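Local structure of N-acetylglucosamine-6-phosphate deacetylase (Mycobacterium smegmatis, 6FV4) at residues T144-A149 / M230-R235; A207-T212 / L244-R249; G139-T144 / G161-V166. The protein probably removes the acetyl group from N-acetylglucosamine-6-phosphate by metal-dependent hydrolysis, a step of amino-sugar metabolism. The protein carries 1 engineered substitution. One frame throughout, in Å; residues are numbered along the deposited sequence.

Contact 1 (T144-A149 / M230-R235). With 16G (2-acetamido-2-deoxy-6-O-phosphono-alpha-D-glucopyranose), chain D.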
# COMPACT_ATOMS: atom_id res chain seq x y z
N THR B 144 -4.07 23.02 5.30
CA THR B 144 -3.86 22.75 3.89
C THR B 144 -4.72 23.70 3.07
O THR B 144 -5.77 24.17 3.51
CB THR B 144 -4.16 21.28 3.51
OG1 THR B 144 -3.71 21.04 2.18
CG2 THR B 144 -5.65 20.99 3.57
N LEU B 145 -4.23 23.99 1.86
CA LEU B 145 -4.97 24.75 0.87
C LEU B 145 -5.41 23.89 -0.30
O LEU B 145 -5.96 24.42 -1.28
CB LEU B 145 -4.12 25.93 0.37
CG LEU B 145 -3.49 26.82 1.45
CD1 LEU B 145 -2.88 28.08 0.85
CD2 LEU B 145 -4.52 27.17 2.53
N ARG B 146 -5.18 22.58 -0.23
CA ARG B 146 -5.54 21.68 -1.31
C ARG B 146 -7.06 21.63 -1.48
O ARG B 146 -7.82 22.04 -0.59
CB ARG B 146 -4.99 20.27 -1.06
CG ARG B 146 -3.47 20.21 -1.12
CD ARG B 146 -2.90 18.85 -0.73
NE ARG B 146 -1.45 18.94 -0.66
CZ ARG B 146 -0.64 18.71 -1.69
NH1 ARG B 146 -1.13 18.33 -2.86
NH2 ARG B 146 0.67 18.85 -1.54
N CYS B 147 -7.49 21.14 -2.64
CA CYS B 147 -8.91 20.95 -2.89
C CYS B 147 -9.50 20.03 -1.84
O CYS B 147 -8.96 18.95 -1.56
CB CYS B 147 -9.13 20.39 -4.29
SG CYS B 147 -8.79 21.59 -5.59
N GLY B 148 -10.60 20.47 -1.25
CA GLY B 148 -11.15 19.86 -0.05
C GLY B 148 -11.09 20.77 1.16
O GLY B 148 -11.85 20.54 2.12
N ALA B 149 -10.22 21.78 1.15
CA ALA B 149 -10.16 22.74 2.24
C ALA B 149 -11.54 23.36 2.45
O ALA B 149 -12.26 23.65 1.49
CB ALA B 149 -9.13 23.83 1.93
N MET B 230 -4.61 16.18 1.55
CA MET B 230 -3.44 15.61 2.19
C MET B 230 -2.30 15.59 1.18
O MET B 230 -2.55 15.42 -0.01
CB MET B 230 -3.78 14.20 2.68
CG MET B 230 -2.67 13.38 3.25
SD MET B 230 -3.39 11.81 3.82
CE MET B 230 -4.36 12.39 5.21
N ARG B 231 -1.09 15.82 1.65
CA ARG B 231 0.08 15.74 0.79
C ARG B 231 0.17 14.35 0.15
O ARG B 231 -0.09 13.35 0.82
CB ARG B 231 1.34 16.04 1.60
CG ARG B 231 2.64 15.86 0.86
CD ARG B 231 3.81 15.98 1.82
NE ARG B 231 3.98 17.34 2.30
CZ ARG B 231 5.12 18.03 2.20
NH1 ARG B 231 6.18 17.48 1.64
NH2 ARG B 231 5.18 19.27 2.67
N PRO B 232 0.50 14.25 -1.13
CA PRO B 232 0.55 12.93 -1.78
C PRO B 232 1.79 12.14 -1.38
O PRO B 232 2.72 12.64 -0.74
CB PRO B 232 0.60 13.27 -3.27
CG PRO B 232 1.25 14.62 -3.31
CD PRO B 232 0.70 15.34 -2.11
N ILE B 233 1.78 10.86 -1.79
CA ILE B 233 2.94 9.99 -1.63
C ILE B 233 3.99 10.32 -2.68
O ILE B 233 3.69 10.33 -3.89
CB ILE B 233 2.53 8.51 -1.74
CG1 ILE B 233 1.50 8.14 -0.66
CG2 ILE B 233 3.77 7.59 -1.61
CD1 ILE B 233 0.83 6.78 -0.94
N ASP B 234 5.21 10.59 -2.23
CA ASP B 234 6.37 10.76 -3.08
C ASP B 234 7.46 9.79 -2.64
O ASP B 234 7.59 9.48 -1.45
CB ASP B 234 6.87 12.21 -3.04
CG ASP B 234 8.22 12.39 -3.69
OD1 ASP B 234 8.26 12.48 -4.94
OD2 ASP B 234 9.23 12.46 -2.96
N ARG B 235 8.23 9.31 -3.63
CA ARG B 235 9.23 8.25 -3.43
C ARG B 235 10.29 8.62 -2.39
O ARG B 235 10.82 7.73 -1.71
CB ARG B 235 9.93 7.97 -4.75
CG ARG B 235 10.54 9.25 -5.31
CD ARG B 235 11.45 8.99 -6.44
NE ARG B 235 12.36 10.11 -6.72
CZ ARG B 235 13.67 10.10 -6.48
NH1 ARG B 235 14.26 9.03 -5.95
NH2 ARG B 235 14.41 11.16 -6.78
C1 16G D . 17.36 4.93 -11.26
C2 16G D . 17.38 5.26 -12.76
C3 16G D . 17.40 6.77 -12.98
C4 16G D . 16.34 7.48 -12.15
C5 16G D . 16.48 7.07 -10.69
C6 16G D . 15.46 7.72 -9.79
C7 16G D . 18.67 4.46 -14.72
C8 16G D . 19.95 3.83 -15.17
N2 16G D . 18.54 4.64 -13.39
O1 16G D . 18.60 5.27 -10.69
O3 16G D . 17.18 7.04 -14.36
O4 16G D . 16.49 8.89 -12.26
O5 16G D . 16.30 5.65 -10.62
O6 16G D . 14.29 8.04 -10.57
O7 16G D . 17.78 4.77 -15.50
P 16G D . 13.09 8.85 -9.90
O1P 16G D . 13.68 10.21 -9.56
O2P 16G D . 11.87 8.92 -10.76
O3P 16G D . 12.86 8.08 -8.64

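Contact 2 (A207-T212 / L244-R249)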
# COMPACT_ATOMS: atom_id res chain seq x y z
N ALA B 207 1.88 17.89 6.36
CA ALA B 207 2.92 17.32 7.20
C ALA B 207 3.75 16.31 6.43
O ALA B 207 3.27 15.63 5.53
CB ALA B 207 2.31 16.63 8.42
N THR B 208 5.01 16.19 6.82
CA THR B 208 5.85 15.16 6.25
C THR B 208 5.56 13.82 6.92
O THR B 208 4.81 13.72 7.90
CB THR B 208 7.33 15.54 6.40
OG1 THR B 208 7.69 15.51 7.78
CG2 THR B 208 7.59 16.95 5.84
N TYR B 209 6.16 12.77 6.36
CA TYR B 209 6.10 11.45 6.96
C TYR B 209 6.55 11.48 8.41
O TYR B 209 5.89 10.92 9.29
CB TYR B 209 6.96 10.46 6.15
CG TYR B 209 7.21 9.15 6.88
CD1 TYR B 209 6.29 8.11 6.81
CD2 TYR B 209 8.36 8.95 7.63
CE1 TYR B 209 6.51 6.91 7.48
CE2 TYR B 209 8.58 7.75 8.31
CZ TYR B 209 7.66 6.75 8.23
OH TYR B 209 7.88 5.57 8.90
N ASP B 210 7.68 12.15 8.69
CA ASP B 210 8.23 12.17 10.04
C ASP B 210 7.30 12.91 11.00
O ASP B 210 7.08 12.46 12.13
CB ASP B 210 9.60 12.86 10.05
CG ASP B 210 10.67 12.08 9.32
OD1 ASP B 210 10.60 10.84 9.27
OD2 ASP B 210 11.60 12.74 8.80
N GLN B 211 6.78 14.07 10.57
CA GLN B 211 5.85 14.84 11.39
C GLN B 211 4.57 14.07 11.69
O GLN B 211 3.97 14.24 12.76
CB GLN B 211 5.51 16.16 10.70
CG GLN B 211 6.67 17.11 10.64
CD GLN B 211 6.40 18.31 9.78
OE1 GLN B 211 5.76 18.21 8.73
NE2 GLN B 211 6.88 19.47 10.21
N THR B 212 4.11 13.25 10.74
CA THR B 212 2.91 12.45 10.94
C THR B 212 3.18 11.30 11.89
O THR B 212 2.37 11.02 12.80
CB THR B 212 2.41 11.93 9.59
OG1 THR B 212 2.17 13.04 8.72
CG2 THR B 212 1.15 11.10 9.73
N LEU B 244 0.43 6.86 8.17
CA LEU B 244 -0.87 6.43 8.68
C LEU B 244 -1.16 4.97 8.35
O LEU B 244 -1.73 4.24 9.18
CB LEU B 244 -1.97 7.35 8.16
CG LEU B 244 -1.99 8.76 8.77
CD1 LEU B 244 -2.79 9.70 7.88
CD2 LEU B 244 -2.59 8.73 10.18
N THR B 245 -0.80 4.50 7.14
CA THR B 245 -1.05 3.10 6.81
C THR B 245 -0.06 2.17 7.50
O THR B 245 -0.39 1.01 7.75
CB THR B 245 -1.01 2.86 5.30
OG1 THR B 245 0.19 3.40 4.74
CG2 THR B 245 -2.21 3.51 4.62
N GLU B 246 1.13 2.68 7.82
CA GLU B 246 2.19 1.85 8.38
C GLU B 246 1.89 1.41 9.81
O GLU B 246 2.20 0.28 10.18
CB GLU B 246 3.50 2.63 8.29
CG GLU B 246 4.55 2.35 9.32
CD GLU B 246 5.77 3.23 9.11
OE1 GLU B 246 5.85 4.32 9.71
OE2 GLU B 246 6.64 2.85 8.30
N ASP B 247 1.27 2.28 10.62
CA ASP B 247 1.16 2.05 12.06
C ASP B 247 -0.15 1.34 12.43
O ASP B 247 -1.24 1.82 12.11
CB ASP B 247 1.26 3.38 12.79
CG ASP B 247 1.47 3.19 14.28
OD1 ASP B 247 0.58 2.61 14.94
OD2 ASP B 247 2.55 3.59 14.77
N SER B 248 -0.03 0.21 13.14
CA SER B 248 -1.20 -0.62 13.42
C SER B 248 -2.20 0.06 14.35
O SER B 248 -3.36 -0.38 14.43
CB SER B 248 -0.76 -1.95 14.05
OG SER B 248 -0.09 -1.74 15.28
N ARG B 249 -1.79 1.11 15.06
CA ARG B 249 -2.71 1.83 15.94
C ARG B 249 -3.72 2.68 15.19
O ARG B 249 -4.68 3.17 15.81
CB ARG B 249 -1.92 2.73 16.89
CG ARG B 249 -1.12 1.99 17.96
CD ARG B 249 -0.23 2.96 18.72
NE ARG B 249 0.88 3.40 17.89
CZ ARG B 249 1.88 4.16 18.31
NH1 ARG B 249 1.92 4.58 19.57
NH2 ARG B 249 2.85 4.51 17.47

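Contact 3 (G139-T144 / G161-V166)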
# COMPACT_ATOMS: atom_id res chain seq x y z
N GLY B 139 -11.47 20.75 11.90
CA GLY B 139 -11.11 22.14 11.95
C GLY B 139 -11.37 22.68 13.34
O GLY B 139 -12.15 22.11 14.11
N PRO B 140 -10.74 23.80 13.69
CA PRO B 140 -9.98 24.72 12.84
C PRO B 140 -8.46 24.52 12.84
O PRO B 140 -7.75 25.30 12.21
CB PRO B 140 -10.30 26.08 13.47
CG PRO B 140 -10.33 25.75 14.93
CD PRO B 140 -10.91 24.35 15.06
N TRP B 141 -7.97 23.49 13.52
CA TRP B 141 -6.53 23.32 13.68
C TRP B 141 -5.92 22.51 12.54
O TRP B 141 -5.18 21.53 12.70
CB TRP B 141 -6.27 22.71 15.05
CG TRP B 141 -6.98 23.56 16.07
CD1 TRP B 141 -6.77 24.89 16.30
CD2 TRP B 141 -8.03 23.17 16.96
NE1 TRP B 141 -7.60 25.34 17.29
CE2 TRP B 141 -8.39 24.31 17.71
CE3 TRP B 141 -8.70 21.96 17.20
CZ2 TRP B 141 -9.39 24.28 18.68
CZ3 TRP B 141 -9.68 21.93 18.16
CH2 TRP B 141 -10.02 23.09 18.90
N LEU B 142 -6.25 22.98 11.34
CA LEU B 142 -5.86 22.40 10.06
C LEU B 142 -4.83 23.28 9.36
O LEU B 142 -4.56 24.42 9.76
CB LEU B 142 -7.09 22.22 9.17
CG LEU B 142 -8.32 21.58 9.81
CD1 LEU B 142 -9.42 21.39 8.79
CD2 LEU B 142 -7.96 20.25 10.48
N SER B 143 -4.23 22.73 8.30
CA SER B 143 -3.23 23.47 7.55
C SER B 143 -3.05 22.93 6.14
O SER B 143 -1.98 22.41 5.81
CB SER B 143 -1.88 23.44 8.28
OG SER B 143 -1.05 24.50 7.82
N THR B 144 -4.07 23.02 5.30
CA THR B 144 -3.86 22.75 3.89
C THR B 144 -4.72 23.70 3.07
O THR B 144 -5.77 24.17 3.51
CB THR B 144 -4.16 21.28 3.51
OG1 THR B 144 -3.71 21.04 2.18
CG2 THR B 144 -5.65 20.99 3.57
N GLY B 161 -5.93 26.52 25.58
CA GLY B 161 -7.08 27.18 26.19
C GLY B 161 -8.36 27.01 25.38
O GLY B 161 -9.39 26.61 25.91
N GLU B 162 -8.29 27.30 24.08
CA GLU B 162 -9.49 27.13 23.25
C GLU B 162 -9.92 25.66 23.17
O GLU B 162 -11.12 25.37 23.12
CB GLU B 162 -9.28 27.69 21.85
CG GLU B 162 -10.52 27.47 21.00
CD GLU B 162 -10.49 28.22 19.70
OE1 GLU B 162 -9.48 28.89 19.44
OE2 GLU B 162 -11.48 28.12 18.93
N ILE B 163 -8.96 24.73 23.18
CA ILE B 163 -9.33 23.32 23.14
C ILE B 163 -10.09 22.93 24.41
O ILE B 163 -11.15 22.31 24.35
CB ILE B 163 -8.07 22.45 22.92
CG1 ILE B 163 -7.53 22.67 21.50
CG2 ILE B 163 -8.38 20.99 23.15
CD1 ILE B 163 -6.36 21.78 21.13
N GLY B 164 -9.57 23.33 25.56
CA GLY B 164 -10.29 23.06 26.80
C GLY B 164 -11.67 23.68 26.83
O GLY B 164 -12.64 23.05 27.25
N ARG B 165 -11.79 24.93 26.35
CA ARG B 165 -13.09 25.60 26.31
C ARG B 165 -14.06 24.88 25.39
O ARG B 165 -15.25 24.74 25.71
CB ARG B 165 -12.91 27.05 25.87
CG ARG B 165 -12.18 27.91 26.88
CD ARG B 165 -12.29 29.36 26.50
NE ARG B 165 -11.57 29.67 25.27
CZ ARG B 165 -10.31 30.09 25.23
NH1 ARG B 165 -9.63 30.23 26.36
NH2 ARG B 165 -9.72 30.35 24.07
N VAL B 166 -13.58 24.42 24.22
CA VAL B 166 -14.45 23.72 23.29
C VAL B 166 -14.84 22.36 23.84
O VAL B 166 -16.01 21.96 23.74
CB VAL B 166 -13.76 23.60 21.91
CG1 VAL B 166 -14.53 22.65 21.02
CG2 VAL B 166 -13.67 24.97 21.27
O HOH W 1 -6.97 27.73 19.02

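Contact 1 (T144-A149 / M230-R235)
Arg146 reaches across from the loop 144-149 and lays its side chain over the backbone between Met230 and Pro232. The close part lies along its outer half: Arg146 CD rests 3.5 Å from Met230 O, and the guanidinium turns one face to the 230-235 backbone. Pro232 CD lies over that face near the rim, 3.6 Å from Arg146 NH2, with Arg231 CA beside it. The chain is extended from CG to NE, with CG anti to the carbonyl carbon (chi1 -67°), and crosses the proline at about a right angle. No hydrogen bond links the segments; the charge of Arg146 is met by a salt bridge from NE to Glu206. Thr144 OG1, bonded to the same carboxylate, accepts a nearly straight bond (169°) from Arg146 N at 3.2 Å, closing an ST turn that ties down the base of the arginine. Met230 is buried; its side chain leaves away from 144-149 and packs on Pro240 and Leu244 of helix 240-246. Pro232 is exposed, and the type II turn from Arg146 to Ala149 runs through exposed Cys147 and Gly148. The Arg235 guanidinium lies beside the phosphate of the sugar held by the second subunit, in doubtful geometry. Two loops after barrel strands 134-138 and 222-223 meet at the active-site mouth of an amidohydrolase (beta/alpha)8 barrel; Ala149, probably substrate-binding, hydrogen-bonds that sugar through N in the second subunit.

Contact 2 (A207-T212 / L244-R249)
Tyr209 OH donates the hydrogen bond that joins the two segments, 2.5 Å long, to the syn lone pair of Glu246 OE1. Glu246 OE2 is also near, 3.0 Å from Tyr209 OH, but the hydrogen bond goes to OE1. Glu246 OE1 sits at the ring edge, near its plane, while the carboxylate plane is turned 78° from it. Glu246 gets there with CG anti to the backbone N (chi1 151°) and an extended chain. Its OE2 also forms a salt bridge with Arg267 of the second subunit, which would be expected to favour the charged carboxylate. The apolar part is slight: Thr212 CG2 meets Leu244 CG at 4.0 Å, the two side chains crossing at about a right angle. Turning the methyl that way leaves Thr212 OG1 to donate back to Thr208 O at 2.8 Å, from above the carbonyl plane; Thr212 N reaches the same oxygen from the opposite face. At the start of this helix Thr208 is the N-cap, and forms a capping box with Gln211. Beyond Glu246, Arg249 grips Asp247 side-on, NE to OD1 and NH2 to OD2. Contact 2 thus joins the first turn of helix 209-217 to the last of helix 240-246, successive helices of the barrel, with strand 222-223 between them in sequence and strand 251-255 following the second; the second subunit packs against Tyr209 and Glu246.

Contact 3 (G139-T144 / G161-V166)
Trp141 projects from the loop after barrel strand 134-138 and packs its six-membered ring against Ile163 and Glu162 of helix 160-170, the helix that follows the same strand in the (beta/alpha)8 barrel of this amidohydrolase. The backbone prepares the position: a cis peptide precedes Pro140, and Trp141 is the centre of an inverse gamma turn, closed by Leu142 N bonding to Pro140 O at 2.9 Å. The first bond of the Trp141 side chain points toward the helix, chi1 of -53° sets the indole beside its own backbone N, and the six-membered ring reaches the helix.

The apolar contacts come from two directions. Over one face, Ile163 CG1 makes a CH-pi contact, 3.9 Å from the centroid of the six-membered ring and 23° off its normal; its nearest ring atom is Trp141 CH2, at 3.6 Å. On the opposite face lies Pro140 CD, so the ring is held between the isoleucine of the helix and the proline of its own loop. At the edge, Glu162 CG stands near the ring plane, 4.1 Å from Trp141 CZ2. Strand 174-179 adds Val177 and Ile179 against the indole, while Ile163 also packs on helix 186-195. The whole contact is buried.

The polar contacts run through Glu162. Its carboxylate plane stands 80° from the indole plane, and OE2 forms a salt bridge with Arg156, so the charge buried beside the ring has a cationic partner. No direct hydrogen bond crosses between the segments. A single water makes the link instead: it accepts from Trp141 NE1 at 3.0 Å and donates to Glu162 OE1 at 2.8 Å.

Contacts 1 and 2 are neighbours, with centres 14 Å apart, and touch where Met230 CE meets Leu244 CD1 at 4.1 Å and Arg231 NE lies 3.7 Å from Ala207 O. Contacts 1 and 3 share Thr144, with centres 20 Å apart; contacts 2 and 3 do not touch, their nearest atoms about 6 Å apart. The side chain of Met230 is about 9 Å from the active-site cadmium ion, those of Leu244 and Trp141 about 13 Å. Glu138, just before 139-144, binds both zinc and cadmium. Ala283 is an engineered substitution at a zinc-binding position that is probably the proton donor/acceptor. Contacts 1 and 2 both reach the second subunit, whose bound sugar phosphate lies beside 230-235.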